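Local structure of MstE (Scytonema sp. PCC 10023, 6SBF) at residues I238-L249 against L274-V284. The protein is a type II terpene cyclase that probably folds and cyclises an isoprenoid chain by protonation in the biosynthesis of merosterols. The protein carries 1 engineered substitution. Residues are numbered along the deposited sequence; the frame is centred on the assembly and turned at random.
Sequences IEQAVAWGLKRL and LLLLNTVDAEV
Asn278 reaches across to helix 235-248 through its amide: ND2 donates to Glu239 OE1 at 2.9 Å, nearly straight at 165°. The carboxylate oxygen lies in the amide plane, while the two flat groups stand almost perpendicular, 87° apart, and OE1 is met on its syn side, somewhat out of the carboxylate plane. A bend at chi2 (-60°) turns the Glu239 carboxylate toward the loop, where a water bridges OE2 and Leu277 O. The other end of the Asn278 amide works within its own loop, OD1 accepting from Val280 N (an Asx turn) and, in the carbonyl plane, from Asp281 N at 2.9 Å. Asp281 in turn caps helix 282-298 through OD2 to Val284 N. With an alanine here, Glu239 OE1 would probably lose this donor, and the N-H groups of Val280 and Asp281 the oxygen that holds them.

Beneath this polar edge, Val242 splits its methyls: CG1 meets Val284 CG2 at 3.9 Å and the Asn278 CB, CG2 packs on Leu277 CB. Leu274 is a knob among Ala241, Val242, Trp244 and Gly245; its CD2 sits at the indole edge, 3.8 Å from Trp244 CE3, and Gly245, lacking a side chain, lets Leu274 CD2 come within 3.9 Å of its CA. Farther along, Leu246 CD2 lies 3.6 Å from Glu283 CD. Aliphatic packing thus joins three helices of the (alpha/alpha)6 barrel, while bonds at both ends of the Asn278 amide fix its rotation.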
ATOM      1  N   ILE A 238       1.500  -5.214  18.648  1.00 13.57           N
ATOM      2  CA  ILE A 238       1.128  -6.049  17.494  1.00 13.48           C
ATOM      3  C   ILE A 238      -0.162  -6.800  17.806  1.00 13.82           C
ATOM      4  O   ILE A 238      -1.086  -6.853  16.987  1.00 14.16           O
ATOM      5  CB  ILE A 238       2.276  -6.989  17.100  1.00 13.32           C
ATOM      6  CG1 ILE A 238       3.502  -6.211  16.631  1.00 14.41           C
ATOM      7  CG2 ILE A 238       1.801  -7.999  16.086  1.00 14.91           C
ATOM      8  CD1 ILE A 238       4.770  -6.997  16.683  1.00 15.41           C
ATOM      9  N   GLU A 239      -0.222  -7.393  19.008  1.00 13.80           N
ATOM     10  CA  GLU A 239      -1.401  -8.206  19.363  1.00 14.70           C
ATOM     11  C   GLU A 239      -2.646  -7.309  19.428  1.00 14.42           C
ATOM     12  O   GLU A 239      -3.727  -7.755  19.102  1.00 15.40           O
ATOM     13  CB  GLU A 239      -1.161  -8.972  20.672  1.00 17.48           C
ATOM     14  CG  GLU A 239      -0.069  -9.998  20.567  1.00 20.24           C
ATOM     15  CD  GLU A 239      -0.238 -11.094  19.550  1.00 21.61           C
ATOM     16  OE1 GLU A 239      -1.383 -11.399  19.116  1.00 23.42           O
ATOM     17  OE2 GLU A 239       0.810 -11.705  19.213  1.00 25.84           O
ATOM     18  N   GLN A 240      -2.483  -6.092  19.928  1.00 14.75           N
ATOM     19  CA  GLN A 240      -3.666  -5.176  19.984  1.00 14.66           C
ATOM     20  C   GLN A 240      -4.139  -4.854  18.550  1.00 13.72           C
ATOM     21  O   GLN A 240      -5.350  -4.781  18.312  1.00 14.81           O
ATOM     22  CB  GLN A 240      -3.378  -3.874  20.709  1.00 16.81           C
ATOM     23  CG  GLN A 240      -4.725  -3.297  21.166  1.00 20.38           C
ATOM     24  CD  GLN A 240      -4.662  -1.875  21.670  1.00 23.21           C
ATOM     25  OE1 GLN A 240      -3.606  -1.215  21.648  1.00 23.39           O
ATOM     26  NE2 GLN A 240      -5.830  -1.411  22.133  1.00 25.31           N
ATOM     27  N   ALA A 241      -3.203  -4.660  17.636  1.00 13.08           N
ATOM     28  CA  ALA A 241      -3.560  -4.418  16.241  1.00 13.60           C
ATOM     29  C   ALA A 241      -4.279  -5.622  15.646  1.00 12.51           C
ATOM     30  O   ALA A 241      -5.262  -5.491  14.887  1.00 12.99           O
ATOM     31  CB  ALA A 241      -2.328  -4.015  15.482  1.00 13.93           C
ATOM     32  N   VAL A 242      -3.764  -6.827  15.917  1.00 13.37           N
ATOM     33  CA  VAL A 242      -4.449  -8.052  15.442  1.00 13.68           C
ATOM     34  C   VAL A 242      -5.872  -8.140  16.028  1.00 13.63           C
ATOM     35  O   VAL A 242      -6.801  -8.477  15.293  1.00 14.36           O
ATOM     36  CB  VAL A 242      -3.614  -9.304  15.777  1.00 13.61           C
ATOM     37  CG1 VAL A 242      -4.387 -10.573  15.512  1.00 15.90           C
ATOM     38  CG2 VAL A 242      -2.306  -9.322  14.996  1.00 15.05           C
ATOM     39  N   ALA A 243      -6.042  -7.846  17.303  1.00 13.71           N
ATOM     40  CA  ALA A 243      -7.381  -7.859  17.928  1.00 15.10           C
ATOM     41  C   ALA A 243      -8.292  -6.832  17.225  1.00 14.84           C
ATOM     42  O   ALA A 243      -9.475  -7.143  17.028  1.00 15.85           O
ATOM     43  CB  ALA A 243      -7.271  -7.562  19.407  1.00 16.89           C
ATOM     44  N   TRP A 244      -7.757  -5.661  16.906  1.00 13.62           N
ATOM     45  CA  TRP A 244      -8.547  -4.657  16.145  1.00 14.07           C
ATOM     46  C   TRP A 244      -8.951  -5.261  14.784  1.00 13.02           C
ATOM     47  O   TRP A 244     -10.097  -5.143  14.354  1.00 13.77           O
ATOM     48  CB  TRP A 244      -7.762  -3.358  16.007  1.00 13.91           C
ATOM     49  CG  TRP A 244      -8.415  -2.375  15.060  1.00 14.11           C
ATOM     50  CD1 TRP A 244      -9.286  -1.377  15.415  1.00 15.43           C
ATOM     51  CD2 TRP A 244      -8.179  -2.219  13.660  1.00 13.82           C
ATOM     52  NE1 TRP A 244      -9.638  -0.651  14.329  1.00 16.09           N
ATOM     53  CE2 TRP A 244      -8.980  -1.140  13.235  1.00 14.41           C
ATOM     54  CE3 TRP A 244      -7.327  -2.852  12.741  1.00 13.77           C
ATOM     55  CZ2 TRP A 244      -8.937  -0.632  11.953  1.00 15.01           C
ATOM     56  CZ3 TRP A 244      -7.293  -2.370  11.449  1.00 13.39           C
ATOM     57  CH2 TRP A 244      -8.118  -1.312  11.069  1.00 15.41           C
ATOM     58  N   GLY A 245      -8.017  -5.908  14.092  1.00 13.49           N
ATOM     59  CA  GLY A 245      -8.313  -6.532  12.785  1.00 14.10           C
ATOM     60  C   GLY A 245      -9.411  -7.571  12.894  1.00 13.68           C
ATOM     61  O   GLY A 245     -10.263  -7.689  12.018  1.00 14.17           O
ATOM     62  N   LEU A 246      -9.354  -8.361  13.963  1.00 14.95           N
ATOM     63  CA  LEU A 246     -10.365  -9.410  14.172  1.00 15.70           C
ATOM     64  C   LEU A 246     -11.755  -8.748  14.320  1.00 16.74           C
ATOM     65  O   LEU A 246     -12.736  -9.291  13.787  1.00 19.30           O
ATOM     66  CB  LEU A 246      -9.966 -10.215  15.416  1.00 19.81           C
ATOM     67  CG  LEU A 246     -10.860 -11.376  15.710  1.00 20.56           C
ATOM     68  CD1 LEU A 246     -10.846 -12.390  14.568  1.00 25.39           C
ATOM     69  CD2 LEU A 246     -10.377 -12.008  16.989  1.00 25.58           C
ATOM     70  N   LYS A 247     -11.836  -7.599  15.012  1.00 17.10           N
ATOM     71  CA  LYS A 247     -13.109  -6.819  15.160  1.00 19.19           C
ATOM     72  C   LYS A 247     -13.580  -6.267  13.806  1.00 18.23           C
ATOM     73  O   LYS A 247     -14.762  -6.225  13.531  1.00 21.34           O
ATOM     74  CB  LYS A 247     -12.917  -5.729  16.234  1.00 23.63           C
ATOM     75  CG  LYS A 247     -14.193  -5.027  16.673  1.00 39.93           C
ATOM     76  CD  LYS A 247     -14.626  -3.745  15.977  1.00 59.75           C
ATOM     77  CE  LYS A 247     -15.844  -3.127  16.655  1.00 67.59           C
ATOM     78  NZ  LYS A 247     -16.811  -2.527  15.699  1.00 71.40           N
ATOM     79  N   ARG A 248     -12.640  -5.808  12.999  1.00 15.70           N
ATOM     80  CA  ARG A 248     -12.924  -5.215  11.677  1.00 16.13           C
ATOM     81  C   ARG A 248     -13.495  -6.228  10.693  1.00 16.59           C
ATOM     82  O   ARG A 248     -14.298  -5.862   9.800  1.00 19.32           O
ATOM     83  CB  ARG A 248     -11.713  -4.532  11.068  1.00 15.28           C
ATOM     84  CG  ARG A 248     -11.199  -3.296  11.795  1.00 14.95           C
ATOM     85  CD  ARG A 248     -12.144  -2.125  11.692  1.00 15.94           C
ATOM     86  NE  ARG A 248     -12.238  -1.659  10.305  1.00 15.86           N
ATOM     87  CZ  ARG A 248     -13.226  -0.937   9.795  1.00 19.22           C
ATOM     88  NH1 ARG A 248     -14.192  -0.458  10.545  1.00 22.00           N
ATOM     89  NH2 ARG A 248     -13.189  -0.563   8.536  1.00 18.37           N
ATOM     90  N   LEU A 249     -13.066  -7.464  10.783  1.00 15.74           N
ATOM     91  CA  LEU A 249     -13.552  -8.500   9.871  1.00 18.03           C
ATOM     92  C   LEU A 249     -14.888  -9.025  10.387  1.00 19.88           C
ATOM     93  O   LEU A 249     -15.013  -9.455  11.521  1.00 26.87           O
ATOM     94  CB  LEU A 249     -12.534  -9.614   9.735  1.00 19.30           C
ATOM     95  CG  LEU A 249     -12.706 -10.396   8.465  1.00 22.68           C
ATOM     96  CD1 LEU A 249     -12.097  -9.660   7.279  1.00 19.05           C
ATOM     97  CD2 LEU A 249     -12.158 -11.754   8.597  1.00 28.38           C
ATOM     98  N   LEU A 274      -2.736  -8.284   8.076  1.00 12.08           N
ATOM     99  CA  LEU A 274      -2.604  -7.986   9.522  1.00 12.44           C
ATOM    100  C   LEU A 274      -2.828  -9.258  10.345  1.00 12.38           C
ATOM    101  O   LEU A 274      -2.068  -9.531  11.310  1.00 14.42           O
ATOM    102  CB  LEU A 274      -3.599  -6.898   9.886  1.00 12.69           C
ATOM    103  CG  LEU A 274      -3.751  -6.584  11.378  1.00 13.35           C
ATOM    104  CD1 LEU A 274      -2.491  -6.144  12.055  1.00 13.52           C
ATOM    105  CD2 LEU A 274      -4.828  -5.489  11.512  1.00 14.01           C
ATOM    106  N   LEU A 275      -3.812 -10.036   9.997  1.00 12.32           N
ATOM    107  CA  LEU A 275      -4.213 -11.233  10.777  1.00 14.06           C
ATOM    108  C   LEU A 275      -3.162 -12.364  10.658  1.00 14.48           C
ATOM    109  O   LEU A 275      -3.193 -13.273  11.464  1.00 16.37           O
ATOM    110  CB  LEU A 275      -5.596 -11.738  10.377  1.00 15.03           C
ATOM    111  CG  LEU A 275      -6.764 -10.791  10.708  1.00 17.92           C
ATOM    112  CD1 LEU A 275      -8.020 -11.323  10.070  1.00 22.05           C
ATOM    113  CD2 LEU A 275      -6.913 -10.592  12.192  1.00 21.64           C
ATOM    114  N   LEU A 276      -2.236 -12.289   9.701  1.00 14.21           N
ATOM    115  CA  LEU A 276      -1.139 -13.275   9.603  1.00 14.68           C
ATOM    116  C   LEU A 276      -0.130 -13.051  10.711  1.00 15.68           C
ATOM    117  O   LEU A 276       0.760 -13.920  10.874  1.00 18.69           O
ATOM    118  CB  LEU A 276      -0.482 -13.157   8.250  1.00 15.90           C
ATOM    119  CG  LEU A 276      -1.390 -13.587   7.096  1.00 19.40           C
ATOM    120  CD1 LEU A 276      -0.714 -13.279   5.805  1.00 24.10           C
ATOM    121  CD2 LEU A 276      -1.651 -15.101   7.186  1.00 24.04           C
ATOM    122  N   LEU A 277      -0.226 -11.971  11.480  1.00 15.54           N
ATOM    123  CA  LEU A 277       0.801 -11.705  12.522  1.00 16.95           C
ATOM    124  C   LEU A 277       0.520 -12.450  13.822  1.00 17.46           C
ATOM    125  O   LEU A 277       1.343 -12.330  14.729  1.00 22.14           O
ATOM    126  CB  LEU A 277       0.928 -10.194  12.731  1.00 14.12           C
ATOM    127  CG  LEU A 277       1.397  -9.460  11.486  1.00 15.64           C
ATOM    128  CD1 LEU A 277       1.394  -7.961  11.729  1.00 16.20           C
ATOM    129  CD2 LEU A 277       2.797  -9.906  11.016  1.00 17.93           C
ATOM    130  N   ASN A 278      -0.537 -13.223  13.869  1.00 16.90           N
ATOM    131  CA  ASN A 278      -0.819 -14.138  14.991  1.00 17.97           C
ATOM    132  C   ASN A 278      -1.161 -15.488  14.386  1.00 19.18           C
ATOM    133  O   ASN A 278      -2.133 -15.610  13.690  1.00 20.93           O
ATOM    134  CB  ASN A 278      -1.932 -13.619  15.912  1.00 19.51           C
ATOM    135  CG  ASN A 278      -2.222 -14.576  17.054  1.00 20.17           C
ATOM    136  OD1 ASN A 278      -2.459 -15.745  16.813  1.00 25.99           O
ATOM    137  ND2 ASN A 278      -2.142 -14.095  18.270  1.00 23.37           N
ATOM    138  N   THR A 279      -0.327 -16.484  14.675  1.00 23.00           N
ATOM    139  CA  THR A 279      -0.488 -17.814  14.055  1.00 26.75           C
ATOM    140  C   THR A 279      -0.945 -18.854  15.052  1.00 28.64           C
ATOM    141  O   THR A 279      -1.063 -20.009  14.617  1.00 35.31           O
ATOM    142  CB  THR A 279       0.775 -18.258  13.324  1.00 35.82           C
ATOM    143  OG1 THR A 279       1.829 -18.305  14.291  1.00 42.07           O
ATOM    144  CG2 THR A 279       1.089 -17.333  12.162  1.00 45.46           C
ATOM    145  N   VAL A 280      -1.280 -18.457  16.275  1.00 26.88           N
ATOM    146  CA  VAL A 280      -1.677 -19.439  17.308  1.00 27.30           C
ATOM    147  C   VAL A 280      -3.190 -19.353  17.580  1.00 30.01           C
ATOM    148  O   VAL A 280      -3.752 -20.386  17.946  1.00 36.29           O
ATOM    149  CB  VAL A 280      -0.836 -19.247  18.586  1.00 36.61           C
ATOM    150  CG1 VAL A 280       0.647 -19.419  18.292  1.00 35.95           C
ATOM    151  CG2 VAL A 280      -1.084 -17.910  19.262  1.00 43.98           C
ATOM    152  N   ASP A 281      -3.775 -18.152  17.586  1.00 25.38           N
ATOM    153  CA  ASP A 281      -5.170 -17.946  18.048  1.00 24.46           C
ATOM    154  C   ASP A 281      -6.132 -18.594  17.058  1.00 24.02           C
ATOM    155  O   ASP A 281      -6.128 -18.213  15.915  1.00 23.11           O
ATOM    156  CB  ASP A 281      -5.454 -16.455  18.248  1.00 25.40           C
ATOM    157  CG  ASP A 281      -6.790 -16.226  18.877  1.00 39.07           C
ATOM    158  OD1 ASP A 281      -6.854 -16.322  20.086  1.00 43.15           O
ATOM    159  OD2 ASP A 281      -7.735 -16.085  18.130  1.00 32.80           O
ATOM    160  N   ALA A 282      -7.020 -19.460  17.525  1.00 30.98           N
ATOM    161  CA  ALA A 282      -7.993 -20.191  16.681  1.00 30.54           C
ATOM    162  C   ALA A 282      -8.997 -19.218  16.078  1.00 25.14           C
ATOM    163  O   ALA A 282      -9.425 -19.464  14.922  1.00 26.66           O
ATOM    164  CB  ALA A 282      -8.710 -21.265  17.439  1.00 32.04           C
ATOM    165  N   GLU A 283      -9.389 -18.183  16.798  1.00 25.19           N
ATOM    166  CA  GLU A 283     -10.389 -17.206  16.280  1.00 25.34           C
ATOM    167  C   GLU A 283      -9.779 -16.432  15.115  1.00 20.99           C
ATOM    168  O   GLU A 283     -10.461 -16.192  14.080  1.00 22.38           O
ATOM    169  CB  GLU A 283     -10.816 -16.233  17.377  1.00 29.92           C
ATOM    170  CG  GLU A 283     -11.993 -15.366  17.029  1.00 40.52           C
ATOM    171  CD  GLU A 283     -12.528 -14.613  18.246  1.00 43.85           C
ATOM    172  OE1 GLU A 283     -13.570 -13.891  18.119  1.00 59.97           O
ATOM    173  OE2 GLU A 283     -11.911 -14.770  19.325  1.00 48.60           O
ATOM    174  N   VAL A 284      -8.520 -16.040  15.256  1.00 21.97           N
ATOM    175  CA  VAL A 284      -7.784 -15.353  14.165  1.00 19.18           C
ATOM    176  C   VAL A 284      -7.666 -16.278  12.946  1.00 17.83           C
ATOM    177  O   VAL A 284      -7.952 -15.812  11.837  1.00 18.13           O
ATOM    178  CB  VAL A 284      -6.428 -14.819  14.644  1.00 18.80           C
ATOM    179  CG1 VAL A 284      -5.651 -14.229  13.487  1.00 18.32           C
ATOM    180  CG2 VAL A 284      -6.577 -13.786  15.751  1.00 19.54           C
TER
HETATM  181  O   HOH W   1       1.560 -13.300  17.374  1.00 29.54           O